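Local coordinates for DegT/DnrJ/EryC1/StrS aminotransferase (Brucella abortus 2308, PDB 4QGR), which binds pyridoxal 5'-phosphate and probably acts as a transaminase of the DegT/DnrJ/EryC1/StrS family, at residues 53-58 / 209-214; 88-93 / 109-114; 143-148 / 167-172. All coordinates share one frame; numbering follows the deposited sequence.

Contact 1 of 3, residues 53-58 / 209-214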
loop_
_atom_site.group_PDB
_atom_site.type_symbol
_atom_site.label_atom_id
_atom_site.label_comp_id
_atom_site.label_asym_id
_atom_site.label_seq_id
_atom_site.Cartn_x
_atom_site.Cartn_y
_atom_site.Cartn_z
ATOM N N GLU A 53 -16.535 1.867 17.583
ATOM C CA GLU A 53 -17.752 2.232 18.329
ATOM C C GLU A 53 -18.743 2.977 17.501
ATOM O O GLU A 53 -19.925 2.754 17.619
ATOM C CB GLU A 53 -17.385 3.041 19.582
ATOM C CG GLU A 53 -16.592 2.135 20.503
ATOM C CD GLU A 53 -16.781 2.404 21.978
ATOM O OE1 GLU A 53 -17.823 3.006 22.366
ATOM O OE2 GLU A 53 -15.877 1.988 22.720
ATOM N N TYR A 54 -18.248 3.821 16.605
ATOM C CA TYR A 54 -19.094 4.565 15.680
ATOM C C TYR A 54 -19.883 3.600 14.783
ATOM O O TYR A 54 -21.089 3.784 14.539
ATOM C CB TYR A 54 -18.238 5.520 14.802
ATOM C CG TYR A 54 -19.067 6.335 13.854
ATOM C CD1 TYR A 54 -19.941 7.343 14.329
ATOM C CD2 TYR A 54 -19.029 6.115 12.487
ATOM C CE1 TYR A 54 -20.725 8.078 13.443
ATOM C CE2 TYR A 54 -19.791 6.858 11.617
ATOM C CZ TYR A 54 -20.653 7.814 12.103
ATOM O OH TYR A 54 -21.423 8.541 11.231
ATOM N N LEU A 55 -19.195 2.578 14.289
ATOM C CA LEU A 55 -19.814 1.663 13.349
ATOM C C LEU A 55 -20.520 0.484 14.034
ATOM O O LEU A 55 -21.177 -0.307 13.361
ATOM C CB LEU A 55 -18.755 1.081 12.411
ATOM C CG LEU A 55 -18.011 2.041 11.511
ATOM C CD1 LEU A 55 -16.934 1.320 10.697
ATOM C CD2 LEU A 55 -18.964 2.793 10.613
ATOM N N GLY A 56 -20.316 0.341 15.332
ATOM C CA GLY A 56 -20.791 -0.843 16.067
ATOM C C GLY A 56 -20.178 -2.157 15.676
ATOM O O GLY A 56 -20.856 -3.188 15.658
ATOM N N VAL A 57 -18.894 -2.170 15.364
ATOM C CA VAL A 57 -18.226 -3.431 15.022
ATOM C C VAL A 57 -17.123 -3.638 16.042
ATOM O O VAL A 57 -16.514 -2.662 16.513
ATOM C CB VAL A 57 -17.636 -3.434 13.601
ATOM C CG1 VAL A 57 -18.706 -3.122 12.565
ATOM C CG2 VAL A 57 -16.504 -2.455 13.489
ATOM N N GLU A 58 -16.867 -4.884 16.379
ATOM C CA GLU A 58 -15.942 -5.205 17.482
ATOM C C GLU A 58 -14.493 -4.993 17.102
ATOM O O GLU A 58 -13.666 -4.668 17.966
ATOM C CB GLU A 58 -16.106 -6.654 17.909
ATOM C CG GLU A 58 -17.479 -6.970 18.469
ATOM C CD GLU A 58 -17.599 -8.414 18.944
ATOM O OE1 GLU A 58 -16.642 -8.942 19.560
ATOM O OE2 GLU A 58 -18.664 -9.011 18.682
ATOM N N ALA A 209 -9.391 0.689 5.841
ATOM C CA ALA A 209 -9.579 -0.178 6.996
ATOM C C ALA A 209 -10.485 -1.343 6.650
ATOM O O ALA A 209 -11.258 -1.307 5.652
ATOM C CB ALA A 209 -10.190 0.600 8.142
ATOM N N MET A 210 -10.475 -2.306 7.552
ATOM C CA MET A 210 -11.350 -3.499 7.475
ATOM C C MET A 210 -12.070 -3.618 8.788
ATOM O O MET A 210 -11.556 -3.189 9.820
ATOM C CB MET A 210 -10.557 -4.769 7.185
ATOM C CG MET A 210 -9.739 -4.648 5.897
ATOM S SD MET A 210 -8.547 -5.968 5.637
ATOM C CE MET A 210 -7.385 -5.541 6.926
ATOM N N PHE A 211 -13.253 -4.224 8.728
ATOM C CA PHE A 211 -14.181 -4.297 9.841
ATOM C C PHE A 211 -14.723 -5.718 9.989
ATOM O O PHE A 211 -15.083 -6.364 8.999
ATOM C CB PHE A 211 -15.350 -3.344 9.604
ATOM C CG PHE A 211 -14.939 -1.967 9.159
ATOM C CD1 PHE A 211 -14.292 -1.114 10.045
ATOM C CD2 PHE A 211 -15.197 -1.520 7.887
ATOM C CE1 PHE A 211 -13.920 0.164 9.680
ATOM C CE2 PHE A 211 -14.784 -0.250 7.497
ATOM C CZ PHE A 211 -14.169 0.603 8.389
ATOM N N THR A 212 -14.792 -6.232 11.220
ATOM C CA THR A 212 -15.433 -7.513 11.413
ATOM C C THR A 212 -15.745 -7.727 12.887
ATOM O O THR A 212 -15.105 -7.152 13.765
ATOM C CB THR A 212 -14.577 -8.682 10.894
ATOM O OG1 THR A 212 -15.348 -9.892 10.917
ATOM C CG2 THR A 212 -13.279 -8.848 11.675
ATOM N N ASN A 213 -16.778 -8.538 13.121
ATOM C CA ASN A 213 -17.049 -9.045 14.466
ATOM C C ASN A 213 -16.409 -10.370 14.811
ATOM O O ASN A 213 -16.526 -10.840 15.943
ATOM C CB ASN A 213 -18.548 -9.154 14.679
ATOM C CG ASN A 213 -19.209 -7.808 14.769
ATOM O OD1 ASN A 213 -18.648 -6.865 15.286
ATOM N ND2 ASN A 213 -20.436 -7.721 14.266
ATOM N N ASP A 214 -15.730 -10.965 13.851
ATOM C CA ASP A 214 -15.065 -12.264 14.037
ATOM C C ASP A 214 -13.626 -12.053 14.525
ATOM O O ASP A 214 -12.748 -11.617 13.762
ATOM C CB ASP A 214 -15.121 -13.001 12.715
ATOM C CG ASP A 214 -14.398 -14.363 12.722
ATOM O OD1 ASP A 214 -13.550 -14.655 13.566
ATOM O OD2 ASP A 214 -14.682 -15.136 11.798
HETATM O O HOH W 1 -21.977 -5.232 14.094
HETATM O O HOH W 2 -14.986 -10.754 18.639
#
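The amide oxygen OD1 of Asn-213 accepts the backbone N-H of Glu-58, with 2.9 Å between N and OD1. The bond is nearly straight, 161° at the hydrogen, and the donor lies almost on the line of the side-chain carbonyl. CG of Glu-58 also rests 3.4 Å from Asn-213 OD1. The other end of the amide is tied back through a water, which accepts from Asn-213 ND2 and donates to Gly-56 O; a second water donates to both Glu-58 OE1 and Asn-213 O. Gly-56, with positive phi, is the C-prime residue of a Schellman motif that ends helix 42-55, and the contact thus joins this helix end to the end of strand 208-212 in the large mixed sheet. On the buried side, Leu-55 meets Phe-211 at about a right angle. Leu-55 CD1 sits over one face of the Phe-211 ring in a CH-pi contact, 3.7 Å from the centroid and 22° off the normal, shifted toward CE1 of that ring. Val-57 CG2 packs 4.1 Å from Phe-211 CB. At the last residue of the strand, Thr-212 OG1 accepts from Asp-214 N in an ST turn and is also hydrogen-bonded to His-189 O.

Contact 2 of 3, residues 88-93 / 109-114. With PLP (pyridoxal-5'-phosphate), chain E.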
loop_
_atom_site.group_PDB
_atom_site.type_symbol
_atom_site.label_atom_id
_atom_site.label_comp_id
_atom_site.label_asym_id
_atom_site.label_seq_id
_atom_site.Cartn_x
_atom_site.Cartn_y
_atom_site.Cartn_z
ATOM N N PRO A 88 -19.981 -6.344 -8.796
ATOM C CA PRO A 88 -20.558 -5.500 -9.837
ATOM C C PRO A 88 -19.524 -5.085 -10.872
ATOM O O PRO A 88 -18.327 -5.104 -10.613
ATOM C CB PRO A 88 -21.043 -4.263 -9.062
ATOM C CG PRO A 88 -20.810 -4.544 -7.623
ATOM C CD PRO A 88 -19.770 -5.600 -7.542
ATOM N N SER A 89 -20.005 -4.798 -12.080
ATOM C CA SER A 89 -19.202 -4.129 -13.101
ATOM C C SER A 89 -19.297 -2.597 -12.947
ATOM O O SER A 89 -18.353 -1.878 -13.307
ATOM C CB SER A 89 -19.710 -4.568 -14.477
ATOM O OG SER A 89 -19.108 -3.819 -15.512
ATOM N N PHE A 90 -20.433 -2.090 -12.460
ATOM C CA PHE A 90 -20.597 -0.661 -12.234
ATOM C C PHE A 90 -20.047 -0.274 -10.868
ATOM O O PHE A 90 -20.795 -0.188 -9.904
ATOM C CB PHE A 90 -22.080 -0.275 -12.370
ATOM C CG PHE A 90 -22.298 1.169 -12.674
ATOM C CD1 PHE A 90 -22.012 1.652 -13.927
ATOM C CD2 PHE A 90 -22.772 2.045 -11.686
ATOM C CE1 PHE A 90 -22.181 2.982 -14.232
ATOM C CE2 PHE A 90 -22.951 3.387 -11.968
ATOM C CZ PHE A 90 -22.650 3.858 -13.241
ATOM N N THR A 91 -18.722 -0.135 -10.792
ATOM C CA THR A 91 -18.010 0.185 -9.578
ATOM C C THR A 91 -16.577 0.588 -9.964
ATOM O O THR A 91 -16.171 0.479 -11.144
ATOM C CB THR A 91 -18.000 -1.020 -8.606
ATOM O OG1 THR A 91 -17.389 -0.649 -7.378
ATOM C CG2 THR A 91 -17.288 -2.260 -9.224
ATOM N N PHE A 92 -15.812 1.028 -8.967
ATOM C CA PHE A 92 -14.393 1.312 -9.136
ATOM C C PHE A 92 -13.602 0.044 -9.386
ATOM O O PHE A 92 -13.941 -1.025 -8.863
ATOM C CB PHE A 92 -13.871 1.998 -7.876
ATOM C CG PHE A 92 -12.451 2.466 -7.979
ATOM C CD1 PHE A 92 -12.122 3.572 -8.767
ATOM C CD2 PHE A 92 -11.463 1.844 -7.267
ATOM C CE1 PHE A 92 -10.797 3.994 -8.871
ATOM C CE2 PHE A 92 -10.144 2.258 -7.353
ATOM C CZ PHE A 92 -9.815 3.355 -8.133
ATOM N N ALA A 93 -12.529 0.144 -10.182
ATOM C CA ALA A 93 -11.788 -1.043 -10.623
ATOM C C ALA A 93 -11.344 -1.991 -9.497
ATOM O O ALA A 93 -11.269 -3.186 -9.692
ATOM C CB ALA A 93 -10.557 -0.605 -11.408
ATOM N N VAL A 109 -21.866 -8.958 -12.259
ATOM C CA VAL A 109 -23.295 -8.937 -12.067
ATOM C C VAL A 109 -23.779 -7.523 -12.336
ATOM O O VAL A 109 -23.092 -6.561 -12.013
ATOM C CB VAL A 109 -23.640 -9.374 -10.628
ATOM C CG1 VAL A 109 -25.173 -9.430 -10.455
ATOM C CG2 VAL A 109 -22.983 -10.702 -10.352
ATOM N N ASP A 110 -24.959 -7.359 -12.900
ATOM C CA ASP A 110 -25.472 -6.029 -13.213
ATOM C C ASP A 110 -25.923 -5.360 -11.923
ATOM O O ASP A 110 -25.993 -5.993 -10.846
ATOM C CB ASP A 110 -26.675 -6.102 -14.163
ATOM C CG ASP A 110 -26.782 -4.907 -15.100
ATOM O OD1 ASP A 110 -25.998 -3.948 -14.992
ATOM O OD2 ASP A 110 -27.660 -4.988 -15.997
ATOM N N VAL A 111 -26.244 -4.071 -12.049
ATOM C CA VAL A 111 -26.801 -3.317 -10.952
ATOM C C VAL A 111 -28.239 -2.947 -11.232
ATOM O O VAL A 111 -28.713 -2.898 -12.382
ATOM C CB VAL A 111 -25.973 -2.045 -10.625
ATOM C CG1 VAL A 111 -24.592 -2.445 -10.194
ATOM C CG2 VAL A 111 -25.831 -1.144 -11.867
ATOM N N ASP A 112 -28.944 -2.699 -10.145
ATOM C CA ASP A 112 -30.304 -2.198 -10.162
ATOM C C ASP A 112 -30.319 -0.796 -10.785
ATOM O O ASP A 112 -29.428 -0.001 -10.504
ATOM C CB ASP A 112 -30.812 -2.102 -8.721
ATOM C CG ASP A 112 -32.225 -1.613 -8.635
ATOM O OD1 ASP A 112 -33.120 -2.493 -8.790
ATOM O OD2 ASP A 112 -32.488 -0.400 -8.408
ATOM N N PRO A 113 -31.337 -0.493 -11.619
ATOM C CA PRO A 113 -31.365 0.798 -12.337
ATOM C C PRO A 113 -31.655 2.045 -11.485
ATOM O O PRO A 113 -31.477 3.182 -11.986
ATOM C CB PRO A 113 -32.467 0.609 -13.390
ATOM C CG PRO A 113 -33.369 -0.416 -12.790
ATOM C CD PRO A 113 -32.439 -1.378 -12.054
ATOM N N ASP A 114 -32.077 1.846 -10.239
ATOM C CA ASP A 114 -32.355 2.937 -9.313
ATOM C C ASP A 114 -31.330 3.080 -8.180
ATOM O O ASP A 114 -30.863 4.198 -7.891
ATOM C CB ASP A 114 -33.750 2.779 -8.710
ATOM C CG ASP A 114 -34.865 2.750 -9.770
ATOM O OD1 ASP A 114 -34.770 3.401 -10.822
ATOM O OD2 ASP A 114 -35.801 1.974 -9.573
HETATM N N1 PLP E . -13.922 0.339 -3.799
HETATM C C2 PLP E . -14.671 1.374 -4.220
HETATM C C2A PLP E . -16.160 1.243 -4.434
HETATM C C3 PLP E . -14.010 2.699 -4.385
HETATM O O3 PLP E . -14.753 3.737 -4.748
HETATM C C4 PLP E . -12.533 2.773 -4.222
HETATM C C4A PLP E . -11.679 3.981 -4.272
HETATM O O4A PLP E . -12.038 5.051 -3.826
HETATM C C5 PLP E . -11.846 1.553 -3.777
HETATM C C6 PLP E . -12.596 0.390 -3.589
HETATM C C5A PLP E . -10.349 1.547 -3.559
HETATM O O4P PLP E . -9.957 2.368 -2.450
HETATM P P PLP E . -8.534 3.116 -2.452
HETATM O O1P PLP E . -8.280 3.586 -1.022
HETATM O O2P PLP E . -7.506 2.164 -3.009
HETATM O O3P PLP E . -8.820 4.307 -3.382
HETATM O O HOH W 3 -22.624 -3.951 -12.457
#
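Val-111 holds CG1 anti to its carbonyl carbon (chi1 -62°), which leaves CG2 between the backbone N and the carbonyl carbon, and both methyls reach CB of Phe-90. CG2 is the nearer, 3.9 Å from Phe-90 CB, while CG1 also touches Pro-88 CB at 4.1 Å. Phe-90 turns CG anti to its own N (chi1 -158°); its ring is carried away from segment 109-114 and meets Tyr-323 edge-to-face. No direct hydrogen bond joins the two segments. Pro-88 and Val-109 form a parallel bridge in which Pro-88 CA makes a CA-H...O contact with Val-109 O, 3.5 Å away. A water completes the link by accepting from Phe-90 N and donating to Val-109 O, the latter at 2.7 Å. Further along the same loop, Phe-92 lays its ring against the cofactor, CD2 lying 3.4 Å from PLP C4, and His-227 of the second subunit meets that ring edge-to-face. Thr-91 OG1 approaches the PLP methyl C2A and is hydrogen-bonded to Thr-95 OG1. Such loops at the C-terminal ends of adjacent parallel strands, one of them carrying an aromatic ring onto the pyridine, are typical of the cofactor site in fold-type I PLP enzymes.

Contact 3 of 3, residues 143-148 / 167-172; sequences PVDLFG and IIEDAA. With PLP (pyridoxal-5'-phosphate), chain E.
Asp-145 and Glu-169 cross at about a right angle, their carboxylate planes 78° apart, and meet tip to tip. Asp-145 OD2 lies only 2.4 Å from Glu-169 OE2. The extended chain of Glu-169, with CG anti to the backbone N (chi1 169°), carries its acid group across to the shorter Asp-145. Each group has further partners: Tyr-153 OH and Ala-151 N at Asp-145 OD1, Ser-174 OG at OD2, and the backbone N atoms of Phe-187 and Gly-185 at Glu-169 OE1 and OE2.

Val-144 and Asp-170 instead lie side by side and point the same way, toward the cofactor. Val-144 CG1 is 3.7 Å from the PLP methyl C2A, and the carboxylate of Asp-170 reaches the pyridine nitrogen, with OD2 2.7 Å from PLP N1. Ala-172 places CB 3.2 Å from PLP C2. The Asp-170 carboxylate is held at both oxygens: OD1 accepts from Ala-172 N in an Asx turn, and OD2 is hydrogen-bonded to Thr-95 OG1.

Two backbone hydrogen bonds fix the register of the two segments. Asp-170 N donates to Pro-143 O at 2.9 Å, and Asp-145 N donates to Asp-170 O at 3.1 Å. A water donates to both Asp-145 O and Asp-170 O. At the far end the Pro-143 ring crosses Ile-167 at about a right angle, its CD 3.9 Å from Ile-167 CG2.

Asp-145 OD2 and Glu-169 OE2 are too close for two bare carboxylates, so one of these buried acids probably carries a proton, although the exact separation is doubtful. An aspartate beside the pyridine nitrogen, placed at the end of a central strand, is a hallmark of fold-type I aminotransferases; as in those relatives, Asp-170 probably stabilises a protonated N1 and so strengthens the cofactor as an electron sink.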
loop_
_atom_site.group_PDB
_atom_site.type_symbol
_atom_site.label_atom_id
_atom_site.label_comp_id
_atom_site.label_asym_id
_atom_site.label_seq_id
_atom_site.Cartn_x
_atom_site.Cartn_y
_atom_site.Cartn_z
ATOM N N PRO A 143 -20.425 -7.206 -2.721
ATOM C CA PRO A 143 -21.331 -6.118 -3.002
ATOM C C PRO A 143 -20.660 -4.779 -2.705
ATOM O O PRO A 143 -19.799 -4.693 -1.805
ATOM C CB PRO A 143 -22.506 -6.363 -2.044
ATOM C CG PRO A 143 -22.288 -7.710 -1.465
ATOM C CD PRO A 143 -20.786 -7.899 -1.489
ATOM N N VAL A 144 -21.080 -3.744 -3.439
ATOM C CA VAL A 144 -20.584 -2.377 -3.221
ATOM C C VAL A 144 -21.709 -1.498 -2.745
ATOM O O VAL A 144 -22.829 -1.581 -3.257
ATOM C CB VAL A 144 -19.987 -1.798 -4.522
ATOM C CG1 VAL A 144 -19.503 -0.387 -4.306
ATOM C CG2 VAL A 144 -18.855 -2.703 -5.023
ATOM N N ASP A 145 -21.418 -0.659 -1.760
ATOM C CA ASP A 145 -22.376 0.324 -1.344
ATOM C C ASP A 145 -22.156 1.556 -2.206
ATOM O O ASP A 145 -21.486 2.477 -1.798
ATOM C CB ASP A 145 -22.174 0.686 0.112
ATOM C CG ASP A 145 -22.279 -0.502 1.035
ATOM O OD1 ASP A 145 -23.087 -1.427 0.754
ATOM O OD2 ASP A 145 -21.552 -0.512 2.069
ATOM N N LEU A 146 -22.671 1.566 -3.439
ATOM C CA LEU A 146 -22.216 2.567 -4.402
ATOM C C LEU A 146 -22.731 3.942 -4.030
ATOM O O LEU A 146 -23.875 4.097 -3.703
ATOM C CB LEU A 146 -22.608 2.209 -5.848
ATOM C CG LEU A 146 -21.791 2.910 -6.935
ATOM C CD1 LEU A 146 -20.321 2.497 -6.879
ATOM C CD2 LEU A 146 -22.312 2.641 -8.337
ATOM N N PHE A 147 -21.872 4.938 -4.106
ATOM C CA PHE A 147 -22.210 6.365 -3.832
ATOM C C PHE A 147 -22.639 6.632 -2.407
ATOM O O PHE A 147 -23.118 7.721 -2.094
ATOM C CB PHE A 147 -23.264 6.944 -4.822
ATOM C CG PHE A 147 -22.893 6.775 -6.292
ATOM C CD1 PHE A 147 -21.578 6.896 -6.739
ATOM C CD2 PHE A 147 -23.861 6.473 -7.209
ATOM C CE1 PHE A 147 -21.262 6.753 -8.090
ATOM C CE2 PHE A 147 -23.537 6.339 -8.589
ATOM C CZ PHE A 147 -22.231 6.489 -9.025
ATOM N N GLY A 148 -22.457 5.629 -1.556
ATOM C CA GLY A 148 -22.821 5.762 -0.117
ATOM C C GLY A 148 -24.043 5.048 0.332
ATOM O O GLY A 148 -24.345 5.022 1.548
ATOM N N ILE A 167 -18.884 -13.022 2.234
ATOM C CA ILE A 167 -19.307 -11.709 1.781
ATOM C C ILE A 167 -18.404 -10.652 2.325
ATOM O O ILE A 167 -18.244 -10.514 3.545
ATOM C CB ILE A 167 -20.759 -11.363 2.201
ATOM C CG1 ILE A 167 -21.731 -12.361 1.569
ATOM C CG2 ILE A 167 -21.116 -9.965 1.791
ATOM C CD1 ILE A 167 -23.112 -12.248 2.122
ATOM N N ILE A 168 -17.823 -9.889 1.395
ATOM C CA ILE A 168 -17.000 -8.735 1.727
ATOM C C ILE A 168 -17.798 -7.491 1.325
ATOM O O ILE A 168 -18.109 -7.296 0.126
ATOM C CB ILE A 168 -15.674 -8.713 0.964
ATOM C CG1 ILE A 168 -14.836 -9.954 1.259
ATOM C CG2 ILE A 168 -14.936 -7.411 1.297
ATOM C CD1 ILE A 168 -13.702 -10.183 0.263
ATOM N N GLU A 169 -18.131 -6.664 2.296
ATOM C CA GLU A 169 -18.868 -5.418 1.987
ATOM C C GLU A 169 -17.841 -4.389 1.511
ATOM O O GLU A 169 -16.951 -4.053 2.267
ATOM C CB GLU A 169 -19.574 -4.874 3.224
ATOM C CG GLU A 169 -20.123 -3.455 3.030
ATOM C CD GLU A 169 -20.795 -2.855 4.234
ATOM O OE1 GLU A 169 -20.567 -3.400 5.326
ATOM O OE2 GLU A 169 -21.564 -1.842 4.076
ATOM N N ASP A 170 -17.919 -3.940 0.258
ATOM C CA ASP A 170 -17.072 -2.837 -0.210
ATOM C C ASP A 170 -17.775 -1.502 0.190
ATOM O O ASP A 170 -18.601 -0.983 -0.533
ATOM C CB ASP A 170 -16.752 -2.916 -1.691
ATOM C CG ASP A 170 -15.791 -1.830 -2.153
ATOM O OD1 ASP A 170 -15.431 -0.959 -1.297
ATOM O OD2 ASP A 170 -15.400 -1.828 -3.355
ATOM N N ALA A 171 -17.405 -0.997 1.358
ATOM C CA ALA A 171 -17.930 0.221 1.952
ATOM C C ALA A 171 -16.927 1.387 1.735
ATOM O O ALA A 171 -16.885 2.354 2.525
ATOM C CB ALA A 171 -18.195 -0.015 3.426
ATOM N N ALA A 172 -16.168 1.342 0.633
ATOM C CA ALA A 172 -15.256 2.424 0.276
ATOM C C ALA A 172 -15.987 3.743 0.326
ATOM O O ALA A 172 -15.397 4.763 0.716
ATOM C CB ALA A 172 -14.684 2.221 -1.116
HETATM N N1 PLP E . -13.922 0.339 -3.799
HETATM C C2 PLP E . -14.671 1.374 -4.220
HETATM C C2A PLP E . -16.160 1.243 -4.434
HETATM C C3 PLP E . -14.010 2.699 -4.385
HETATM O O3 PLP E . -14.753 3.737 -4.748
HETATM C C4 PLP E . -12.533 2.773 -4.222
HETATM C C4A PLP E . -11.679 3.981 -4.272
HETATM O O4A PLP E . -12.038 5.051 -3.826
HETATM C C5 PLP E . -11.846 1.553 -3.777
HETATM C C6 PLP E . -12.596 0.390 -3.589
HETATM C C5A PLP E . -10.349 1.547 -3.559
HETATM O O4P PLP E . -9.957 2.368 -2.450
HETATM P P PLP E . -8.534 3.116 -2.452
HETATM O O1P PLP E . -8.280 3.586 -1.022
HETATM O O2P PLP E . -7.506 2.164 -3.009
HETATM O O3P PLP E . -8.820 4.307 -3.382
HETATM O O HOH W 4 -18.781 1.772 -1.306
#

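Overall arrangement
Contacts 2 and 3 come in series along the chain, between the two segments of contact 1. All three adjoin the large mixed sheet. Contact 1 lies toward its 59-63 edge on strand 208-212, contact 3 at the end of central strand 166-170, and contact 2 after strands 83-88 and 105-109 toward the other edge. The centres of contacts 1 and 2 lie about 25 Å apart; contact 3 is centred about 15 Å from contact 1 and about 11 Å from contact 2. Contacts 2 and 3 touch, Phe-90 CD2 meeting Leu-146 CD2 at 3.4 Å, and together they supply part of the PLP pocket, whereas in contact 1 the side chain of Phe-211 is about 11 Å from PLP.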